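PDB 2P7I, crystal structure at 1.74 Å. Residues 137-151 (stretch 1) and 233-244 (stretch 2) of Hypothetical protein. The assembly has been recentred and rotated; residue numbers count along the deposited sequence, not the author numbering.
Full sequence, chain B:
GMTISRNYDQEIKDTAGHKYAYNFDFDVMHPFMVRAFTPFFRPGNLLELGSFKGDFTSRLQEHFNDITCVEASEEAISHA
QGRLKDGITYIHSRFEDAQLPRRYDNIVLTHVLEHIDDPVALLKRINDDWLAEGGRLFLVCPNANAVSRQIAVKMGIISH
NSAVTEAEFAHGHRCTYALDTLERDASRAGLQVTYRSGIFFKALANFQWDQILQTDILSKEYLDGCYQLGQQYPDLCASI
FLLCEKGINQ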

ATOM      1  N   LEU B 137     -10.136 -24.823   3.208  1.00 24.50           N
ATOM      2  CA  LEU B 137      -8.909 -24.941   2.490  1.00 24.05           C
ATOM      3  C   LEU B 137      -8.009 -23.790   2.876  1.00 25.55           C
ATOM      4  O   LEU B 137      -8.464 -22.607   2.910  1.00 27.99           O
ATOM      5  CB  LEU B 137      -9.168 -24.929   0.970  1.00 26.23           C
ATOM      6  CG  LEU B 137      -7.904 -24.818   0.094  1.00 24.01           C
ATOM      7  CD1 LEU B 137      -6.956 -26.099   0.188  1.00 21.37           C
ATOM      8  CD2 LEU B 137      -8.287 -24.461  -1.337  1.00 25.95           C
ATOM      9  N   PHE B 138      -6.773 -24.174   3.223  1.00 26.67           N
ATOM     10  CA  PHE B 138      -5.684 -23.264   3.538  1.00 26.09           C
ATOM     11  C   PHE B 138      -4.736 -23.235   2.369  1.00 25.44           C
ATOM     12  O   PHE B 138      -3.822 -24.080   2.250  1.00 25.78           O
ATOM     13  CB  PHE B 138      -4.994 -23.706   4.805  1.00 28.22           C
ATOM     14  CG  PHE B 138      -5.898 -23.690   5.994  1.00 28.84           C
ATOM     15  CD1 PHE B 138      -6.828 -24.710   6.185  1.00 25.01           C
ATOM     16  CD2 PHE B 138      -5.818 -22.658   6.928  1.00 26.04           C
ATOM     17  CE1 PHE B 138      -7.706 -24.683   7.262  1.00 26.01           C
ATOM     18  CE2 PHE B 138      -6.659 -22.625   8.024  1.00 29.09           C
ATOM     19  CZ  PHE B 138      -7.627 -23.627   8.189  1.00 28.11           C
ATOM     20  N   LEU B 139      -4.928 -22.230   1.531  1.00 25.24           N
ATOM     21  CA  LEU B 139      -4.236 -22.100   0.257  1.00 24.83           C
ATOM     22  C   LEU B 139      -3.144 -21.041   0.317  1.00 25.39           C
ATOM     23  O   LEU B 139      -3.421 -19.876   0.445  1.00 28.97           O
ATOM     24  CB  LEU B 139      -5.238 -21.735  -0.871  1.00 25.57           C
ATOM     25  CG  LEU B 139      -4.669 -21.515  -2.268  1.00 26.61           C
ATOM     26  CD1 LEU B 139      -3.963 -22.801  -2.782  1.00 25.21           C
ATOM     27  CD2 LEU B 139      -5.816 -21.131  -3.238  1.00 24.23           C
ATOM     28  N   VAL B 140      -1.894 -21.472   0.228  1.00 24.18           N
ATOM     29  CA  VAL B 140      -0.767 -20.527   0.410  1.00 26.04           C
ATOM     30  C   VAL B 140       0.222 -20.718  -0.723  1.00 26.87           C
ATOM     31  O   VAL B 140       0.612 -21.809  -0.993  1.00 26.96           O
ATOM     32  CB  VAL B 140      -0.064 -20.673   1.780  1.00 28.28           C
ATOM     33  CG1 VAL B 140       1.099 -19.696   1.905  1.00 30.04           C
ATOM     34  CG2 VAL B 140      -1.047 -20.457   2.932  1.00 25.68           C
ATOM     35  N   CYS B 141       0.640 -19.613  -1.351  1.00 28.50           N
ATOM     36  CA  CYS B 141       1.645 -19.640  -2.393  1.00 26.37           C
ATOM     37  C   CYS B 141       2.655 -18.507  -2.212  1.00 24.53           C
ATOM     38  O   CYS B 141       2.331 -17.461  -1.624  1.00 26.05           O
ATOM     39  CB  CYS B 141       0.969 -19.436  -3.745  1.00 26.30           C
ATOM     40  SG  CYS B 141      -0.078 -20.810  -4.273  1.00 33.84           S
ATOM     41  N   PRO B 142       3.854 -18.669  -2.776  1.00 25.58           N
ATOM     42  CA  PRO B 142       4.818 -17.579  -2.822  1.00 27.10           C
ATOM     43  C   PRO B 142       4.243 -16.396  -3.613  1.00 27.74           C
ATOM     44  O   PRO B 142       3.567 -16.572  -4.607  1.00 30.87           O
ATOM     45  CB  PRO B 142       6.038 -18.203  -3.523  1.00 28.22           C
ATOM     46  CG  PRO B 142       5.817 -19.518  -3.616  1.00 27.29           C
ATOM     47  CD  PRO B 142       4.393 -19.869  -3.399  1.00 23.71           C
ATOM     48  N   ASN B 143       4.447 -15.197  -3.120  1.00 24.95           N
ATOM     49  CA  ASN B 143       3.849 -14.009  -3.686  1.00 26.47           C
ATOM     50  C   ASN B 143       4.737 -13.289  -4.675  1.00 27.53           C
ATOM     51  O   ASN B 143       5.855 -12.864  -4.340  1.00 24.52           O
ATOM     52  CB  ASN B 143       3.536 -13.092  -2.521  1.00 24.96           C
ATOM     53  CG  ASN B 143       2.874 -11.819  -2.912  1.00 26.21           C
ATOM     54  OD1 ASN B 143       2.227 -11.723  -3.974  1.00 27.52           O
ATOM     55  ND2 ASN B 143       2.956 -10.834  -2.028  1.00 25.38           N
ATOM     56  N   ALA B 144       4.198 -13.061  -5.856  1.00 24.53           N
ATOM     57  CA  ALA B 144       4.874 -12.294  -6.885  1.00 23.06           C
ATOM     58  C   ALA B 144       5.242 -10.917  -6.420  1.00 22.75           C
ATOM     59  O   ALA B 144       6.223 -10.334  -6.892  1.00 21.84           O
ATOM     60  CB  ALA B 144       3.989 -12.203  -8.129  1.00 22.73           C
ATOM     61  N   ASN B 145       4.373 -10.299  -5.608  1.00 25.40           N
ATOM     62  CA  ASN B 145       4.516  -8.919  -5.253  1.00 26.66           C
ATOM     63  C   ASN B 145       5.237  -8.720  -3.923  1.00 26.43           C
ATOM     64  O   ASN B 145       5.243  -7.642  -3.403  1.00 26.50           O
ATOM     65  CB  ASN B 145       3.178  -8.223  -5.222  1.00 26.42           C
ATOM     66  CG  ASN B 145       2.488  -8.272  -6.540  1.00 30.12           C
ATOM     67  OD1 ASN B 145       3.117  -8.537  -7.557  1.00 25.99           O
ATOM     68  ND2 ASN B 145       1.182  -8.005  -6.541  1.00 25.61           N
ATOM     69  N   ALA B 146       5.847  -9.763  -3.378  1.00 25.99           N
ATOM     70  CA  ALA B 146       6.643  -9.610  -2.182  1.00 26.94           C
ATOM     71  C   ALA B 146       7.692  -8.534  -2.380  1.00 28.81           C
ATOM     72  O   ALA B 146       8.275  -8.417  -3.470  1.00 25.78           O
ATOM     73  CB  ALA B 146       7.362 -10.938  -1.871  1.00 22.12           C
ATOM     74  N   VAL B 147       7.978  -7.777  -1.323  1.00 27.13           N
ATOM     75  CA  VAL B 147       8.931  -6.683  -1.416  1.00 25.79           C
ATOM     76  C   VAL B 147      10.271  -7.111  -1.955  1.00 29.86           C
ATOM     77  O   VAL B 147      10.766  -6.509  -2.900  1.00 30.93           O
ATOM     78  CB  VAL B 147       9.091  -5.905  -0.103  1.00 27.77           C
ATOM     79  CG1 VAL B 147      10.292  -4.898  -0.181  1.00 26.29           C
ATOM     80  CG2 VAL B 147       7.846  -5.163   0.173  1.00 30.52           C
ATOM     81  N   SER B 148      10.832  -8.150  -1.371  1.00 24.38           N
ATOM     82  CA  SER B 148      12.114  -8.677  -1.816  1.00 26.07           C
ATOM     83  C   SER B 148      12.114  -8.988  -3.308  1.00 25.81           C
ATOM     84  O   SER B 148      13.083  -8.672  -4.016  1.00 27.20           O
ATOM     85  CB  SER B 148      12.464  -9.914  -0.998  1.00 31.13           C
ATOM     86  OG  SER B 148      11.439 -10.878  -1.111  1.00 31.70           O
ATOM     87  N   ARG B 149      11.047  -9.605  -3.795  1.00 26.23           N
ATOM     88  CA  ARG B 149      10.933  -9.970  -5.195  1.00 25.87           C
ATOM     89  C   ARG B 149      10.811  -8.744  -6.091  1.00 24.22           C
ATOM     90  O   ARG B 149      11.436  -8.672  -7.149  1.00 25.89           O
ATOM     91  CB  ARG B 149       9.756 -10.895  -5.427  1.00 25.88           C
ATOM     92  CG  ARG B 149       9.859 -11.596  -6.771  1.00 27.05           C
ATOM     93  CD  ARG B 149       8.711 -12.519  -6.996  1.00 29.06           C
ATOM     94  NE  ARG B 149       8.762 -13.110  -8.331  1.00 24.86           N
ATOM     95  CZ  ARG B 149       9.477 -14.182  -8.635  1.00 27.99           C
ATOM     96  NH1 ARG B 149      10.189 -14.785  -7.717  1.00 28.90           N
ATOM     97  NH2 ARG B 149       9.438 -14.667  -9.853  1.00 28.78           N
ATOM     98  N   GLN B 150      10.044  -7.754  -5.638  1.00 26.38           N
ATOM     99  CA  GLN B 150       9.925  -6.509  -6.364  1.00 23.86           C
ATOM    100  C   GLN B 150      11.274  -5.786  -6.492  1.00 24.39           C
ATOM    101  O   GLN B 150      11.577  -5.213  -7.527  1.00 26.05           O
ATOM    102  CB  GLN B 150       8.882  -5.585  -5.681  1.00 23.28           C
ATOM    103  CG  GLN B 150       7.443  -6.153  -5.800  1.00 26.26           C
ATOM    104  CD  GLN B 150       6.377  -5.084  -5.730  1.00 28.66           C
ATOM    105  OE1 GLN B 150       6.367  -4.163  -6.546  1.00 28.54           O
ATOM    106  NE2 GLN B 150       5.423  -5.243  -4.798  1.00 25.24           N
ATOM    107  N   ILE B 151      12.062  -5.810  -5.431  1.00 24.41           N
ATOM    108  CA  ILE B 151      13.415  -5.259  -5.470  1.00 24.92           C
ATOM    109  C   ILE B 151      14.255  -5.997  -6.522  1.00 24.88           C
ATOM    110  O   ILE B 151      14.975  -5.350  -7.299  1.00 25.63           O
ATOM    111  CB  ILE B 151      14.082  -5.287  -4.080  1.00 26.44           C
ATOM    112  CG1 ILE B 151      13.309  -4.334  -3.167  1.00 24.45           C
ATOM    113  CG2 ILE B 151      15.538  -4.894  -4.182  1.00 25.75           C
ATOM    114  CD1 ILE B 151      13.711  -4.417  -1.715  1.00 30.55           C
ATOM    115  N   TYR B 233      -0.288  -5.523   5.161  1.00 25.38           N
ATOM    116  CA  TYR B 233       0.082  -5.298   3.752  1.00 26.06           C
ATOM    117  C   TYR B 233       0.177  -6.670   3.061  1.00 23.13           C
ATOM    118  O   TYR B 233       1.250  -7.102   2.675  1.00 28.39           O
ATOM    119  CB  TYR B 233       1.427  -4.526   3.652  1.00 25.85           C
ATOM    120  CG  TYR B 233       1.369  -3.132   4.196  1.00 22.98           C
ATOM    121  CD1 TYR B 233       0.783  -2.073   3.474  1.00 25.70           C
ATOM    122  CD2 TYR B 233       1.810  -2.884   5.484  1.00 26.47           C
ATOM    123  CE1 TYR B 233       0.710  -0.825   4.013  1.00 23.50           C
ATOM    124  CE2 TYR B 233       1.750  -1.641   6.020  1.00 24.81           C
ATOM    125  CZ  TYR B 233       1.203  -0.601   5.293  1.00 31.89           C
ATOM    126  OH  TYR B 233       1.111   0.626   5.884  1.00 29.30           O
ATOM    127  N   PRO B 234      -0.965  -7.378   2.963  1.00 26.02           N
ATOM    128  CA  PRO B 234      -0.933  -8.696   2.360  1.00 25.28           C
ATOM    129  C   PRO B 234      -0.205  -8.768   1.027  1.00 25.72           C
ATOM    130  O   PRO B 234       0.435  -9.755   0.739  1.00 25.33           O
ATOM    131  CB  PRO B 234      -2.421  -9.008   2.204  1.00 26.11           C
ATOM    132  CG  PRO B 234      -3.032  -8.357   3.387  1.00 28.54           C
ATOM    133  CD  PRO B 234      -2.311  -7.047   3.409  1.00 23.30           C
ATOM    134  N   ASP B 235      -0.343  -7.742   0.194  1.00 26.96           N
ATOM    135  CA  ASP B 235       0.178  -7.774  -1.177  1.00 28.47           C
ATOM    136  C   ASP B 235       1.702  -7.767  -1.201  1.00 27.59           C
ATOM    137  O   ASP B 235       2.279  -8.096  -2.223  1.00 27.25           O
ATOM    138  CB  ASP B 235      -0.369  -6.609  -1.993  1.00 28.23           C
ATOM    139  CG  ASP B 235      -0.016  -6.711  -3.473  1.00 35.26           C
ATOM    140  OD1 ASP B 235      -0.318  -7.737  -4.107  1.00 31.34           O
ATOM    141  OD2 ASP B 235       0.534  -5.738  -4.006  1.00 29.77           O
ATOM    142  N   LEU B 236       2.336  -7.339  -0.106  1.00 26.82           N
ATOM    143  CA  LEU B 236       3.785  -7.235  -0.002  1.00 27.17           C
ATOM    144  C   LEU B 236       4.475  -8.371   0.776  1.00 27.52           C
ATOM    145  O   LEU B 236       5.661  -8.305   1.019  1.00 27.20           O
ATOM    146  CB  LEU B 236       4.128  -5.926   0.684  1.00 24.90           C
ATOM    147  CG  LEU B 236       3.676  -4.674  -0.043  1.00 25.55           C
ATOM    148  CD1 LEU B 236       4.087  -3.374   0.758  1.00 25.84           C
ATOM    149  CD2 LEU B 236       4.201  -4.651  -1.489  1.00 27.00           C
ATOM    150  N   CYS B 237       3.718  -9.386   1.195  1.00 27.84           N
ATOM    151  CA  CYS B 237       4.250 -10.443   2.044  1.00 26.78           C
ATOM    152  C   CYS B 237       4.987 -11.491   1.232  1.00 26.55           C
ATOM    153  O   CYS B 237       4.826 -11.558   0.009  1.00 26.96           O
ATOM    154  CB  CYS B 237       3.100 -11.109   2.842  1.00 26.03           C
ATOM    155  SG  CYS B 237       2.426 -10.030   4.104  1.00 28.85           S
ATOM    156  N   ALA B 238       5.762 -12.322   1.933  1.00 27.55           N
ATOM    157  CA  ALA B 238       6.516 -13.452   1.347  1.00 26.32           C
ATOM    158  C   ALA B 238       5.559 -14.409   0.638  1.00 28.72           C
ATOM    159  O   ALA B 238       5.796 -14.820  -0.509  1.00 27.20           O
ATOM    160  CB  ALA B 238       7.259 -14.168   2.422  1.00 22.97           C
ATOM    161  N   SER B 239       4.454 -14.729   1.310  1.00 25.42           N
ATOM    162  CA  SER B 239       3.481 -15.708   0.804  1.00 27.00           C
ATOM    163  C   SER B 239       2.121 -15.118   0.998  1.00 25.65           C
ATOM    164  O   SER B 239       1.877 -14.373   1.911  1.00 25.38           O
ATOM    165  CB  SER B 239       3.574 -17.046   1.542  1.00 27.29           C
ATOM    166  OG  SER B 239       4.759 -17.724   1.163  1.00 31.24           O
ATOM    167  N   ILE B 240       1.198 -15.453   0.107  1.00 24.81           N
ATOM    168  CA  ILE B 240      -0.153 -14.976   0.246  1.00 25.27           C
ATOM    169  C   ILE B 240      -1.030 -16.189   0.562  1.00 25.32           C
ATOM    170  O   ILE B 240      -0.683 -17.352   0.216  1.00 24.07           O
ATOM    171  CB  ILE B 240      -0.628 -14.282  -1.065  1.00 25.79           C
ATOM    172  CG1 ILE B 240      -0.131 -15.063  -2.303  1.00 27.09           C
ATOM    173  CG2 ILE B 240      -0.110 -12.835  -1.127  1.00 27.47           C
ATOM    174  CD1 ILE B 240      -0.665 -14.509  -3.633  1.00 32.18           C
ATOM    175  N   PHE B 241      -2.158 -15.901   1.186  1.00 27.96           N
ATOM    176  CA  PHE B 241      -2.944 -16.885   1.904  1.00 26.87           C
ATOM    177  C   PHE B 241      -4.393 -16.571   1.636  1.00 25.27           C
ATOM    178  O   PHE B 241      -4.901 -15.488   1.981  1.00 24.29           O
ATOM    179  CB  PHE B 241      -2.578 -16.811   3.415  1.00 28.58           C
ATOM    180  CG  PHE B 241      -3.504 -17.553   4.357  1.00 27.93           C
ATOM    181  CD1 PHE B 241      -4.158 -18.732   3.992  1.00 26.36           C
ATOM    182  CD2 PHE B 241      -3.682 -17.086   5.648  1.00 30.59           C
ATOM    183  CE1 PHE B 241      -5.026 -19.368   4.889  1.00 26.10           C
ATOM    184  CE2 PHE B 241      -4.513 -17.752   6.555  1.00 28.41           C
ATOM    185  CZ  PHE B 241      -5.220 -18.863   6.165  1.00 29.29           C
ATOM    186  N   LEU B 242      -5.047 -17.497   0.953  1.00 26.87           N
ATOM    187  CA  LEU B 242      -6.478 -17.518   0.841  1.00 24.10           C
ATOM    188  C   LEU B 242      -7.125 -18.622   1.708  1.00 25.93           C
ATOM    189  O   LEU B 242      -6.780 -19.780   1.608  1.00 22.83           O
ATOM    190  CB  LEU B 242      -6.922 -17.711  -0.620  1.00 25.86           C
ATOM    191  CG  LEU B 242      -6.502 -16.686  -1.691  1.00 27.12           C
ATOM    192  CD1 LEU B 242      -7.298 -17.085  -3.008  1.00 24.43           C
ATOM    193  CD2 LEU B 242      -6.832 -15.295  -1.284  1.00 30.28           C
ATOM    194  N   LEU B 243      -8.081 -18.230   2.532  1.00 25.67           N
ATOM    195  CA  LEU B 243      -8.934 -19.169   3.260  1.00 27.12           C
ATOM    196  C   LEU B 243     -10.161 -19.369   2.439  1.00 27.07           C
ATOM    197  O   LEU B 243     -10.899 -18.421   2.125  1.00 26.56           O
ATOM    198  CB  LEU B 243      -9.354 -18.624   4.633  1.00 28.75           C
ATOM    199  CG  LEU B 243     -10.096 -19.647   5.529  1.00 29.14           C
ATOM    200  CD1 LEU B 243      -9.087 -20.732   6.026  1.00 24.08           C
ATOM    201  CD2 LEU B 243     -10.751 -18.921   6.694  1.00 33.38           C
ATOM    202  N   CYS B 244     -10.430 -20.603   2.074  1.00 26.08           N
ATOM    203  CA  CYS B 244     -11.530 -20.916   1.183  1.00 26.05           C
ATOM    204  C   CYS B 244     -12.467 -21.947   1.796  1.00 26.91           C
ATOM    205  O   CYS B 244     -12.060 -22.767   2.633  1.00 27.01           O
ATOM    206  CB  CYS B 244     -10.977 -21.528  -0.098  1.00 26.11           C
ATOM    207  SG  CYS B 244      -9.829 -20.463  -1.028  1.00 29.03           S
TER
HETATM  208  O   HOH W   1      -0.327 -10.453  -4.066  1.00 25.43           O
HETATM  209  O   HOH W   2       7.972 -14.232  -3.146  1.00 44.79           O

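What joins the two strands? Residues 137-142 and 240-244 run antiparallel, and alternate residues pair through two hydrogen bonds each. Leu137 N donates to Cys244 O (2.9 Å) and Cys244 N returns the bond to Leu137 O (2.9 Å). Leu139 N reaches Leu242 O at 3.1 Å, with Leu242 N to Leu139 O at 2.9 Å; Cys141 N reaches Ile240 O at 3.1 Å, with Ile240 N to Cys141 O at 2.9 Å. Some of these carbonyls also receive a CA-H...O contact, as where Val140 CA lies 3.2 Å from Ile240 O.

How are the side chains sorted? Leu137, Leu139, Cys141, Ile240, Leu242 and Cys244 share one face of the sheet, where Leu139 CD2 lies 4.3 Å from Leu242 CD1. Phe138, Val140, Phe241 and Leu243 occupy the other. There Leu243 CD1 sits over one face of the Phe138 ring, 3.9 Å from its centroid, in a CH-pi contact, while Val140 CG2 packs 3.7 Å from Phe241 CD1. All these residues are buried, and their apolar side chains ask for no polar partner there; between the strands, the backbone bonds are made by Leu137, Leu139, Cys141, Ile240, Leu242 and Cys244.

What takes over where the ladder ends? Pro142 has no amide hydrogen to offer, but its place opposite Ser239 is a non-hydrogen-bonded one. Asn143 N then donates to Ala238 O (3.0 Å); the CA-to-CB bond of Asn143 points toward the second stretch, and chi1 is in the t well. Its ND2 donates twice, to Asp235 O (2.8 Å) and to Cys237 O (2.9 Å), satisfying two backbone carbonyls with one amide group. Asn143 OD1 accepts from Asn145 N at 3.1 Å, within the type I turn from Asn143 to Ala146, and from a water at 2.9 Å. That water also donates to Asp235 OD1 (2.7 Å), bridging the stretches. Asparagine fits this buried corner because its amide supplies both a donor and an acceptor.

How is the start of the helix held? Asn145 ND2 donates to Asp235 OD1 at 2.9 Å, so that carboxylate oxygen serves both the amide and the bridging water. Asn145 O receives Gln150 NE2 at 2.8 Å, a bond within the first stretch. Val147 N, just after the N-cap residue Ala146, makes a weak hydrogen bond to Leu236 O at 3.3 Å. Apolar packing reinforces it: Val147 CG2 approaches Leu236 CB to 3.8 Å. At Ala146 the small side chain lies close to the second stretch, its CB 3.2 Å from Cys237 O.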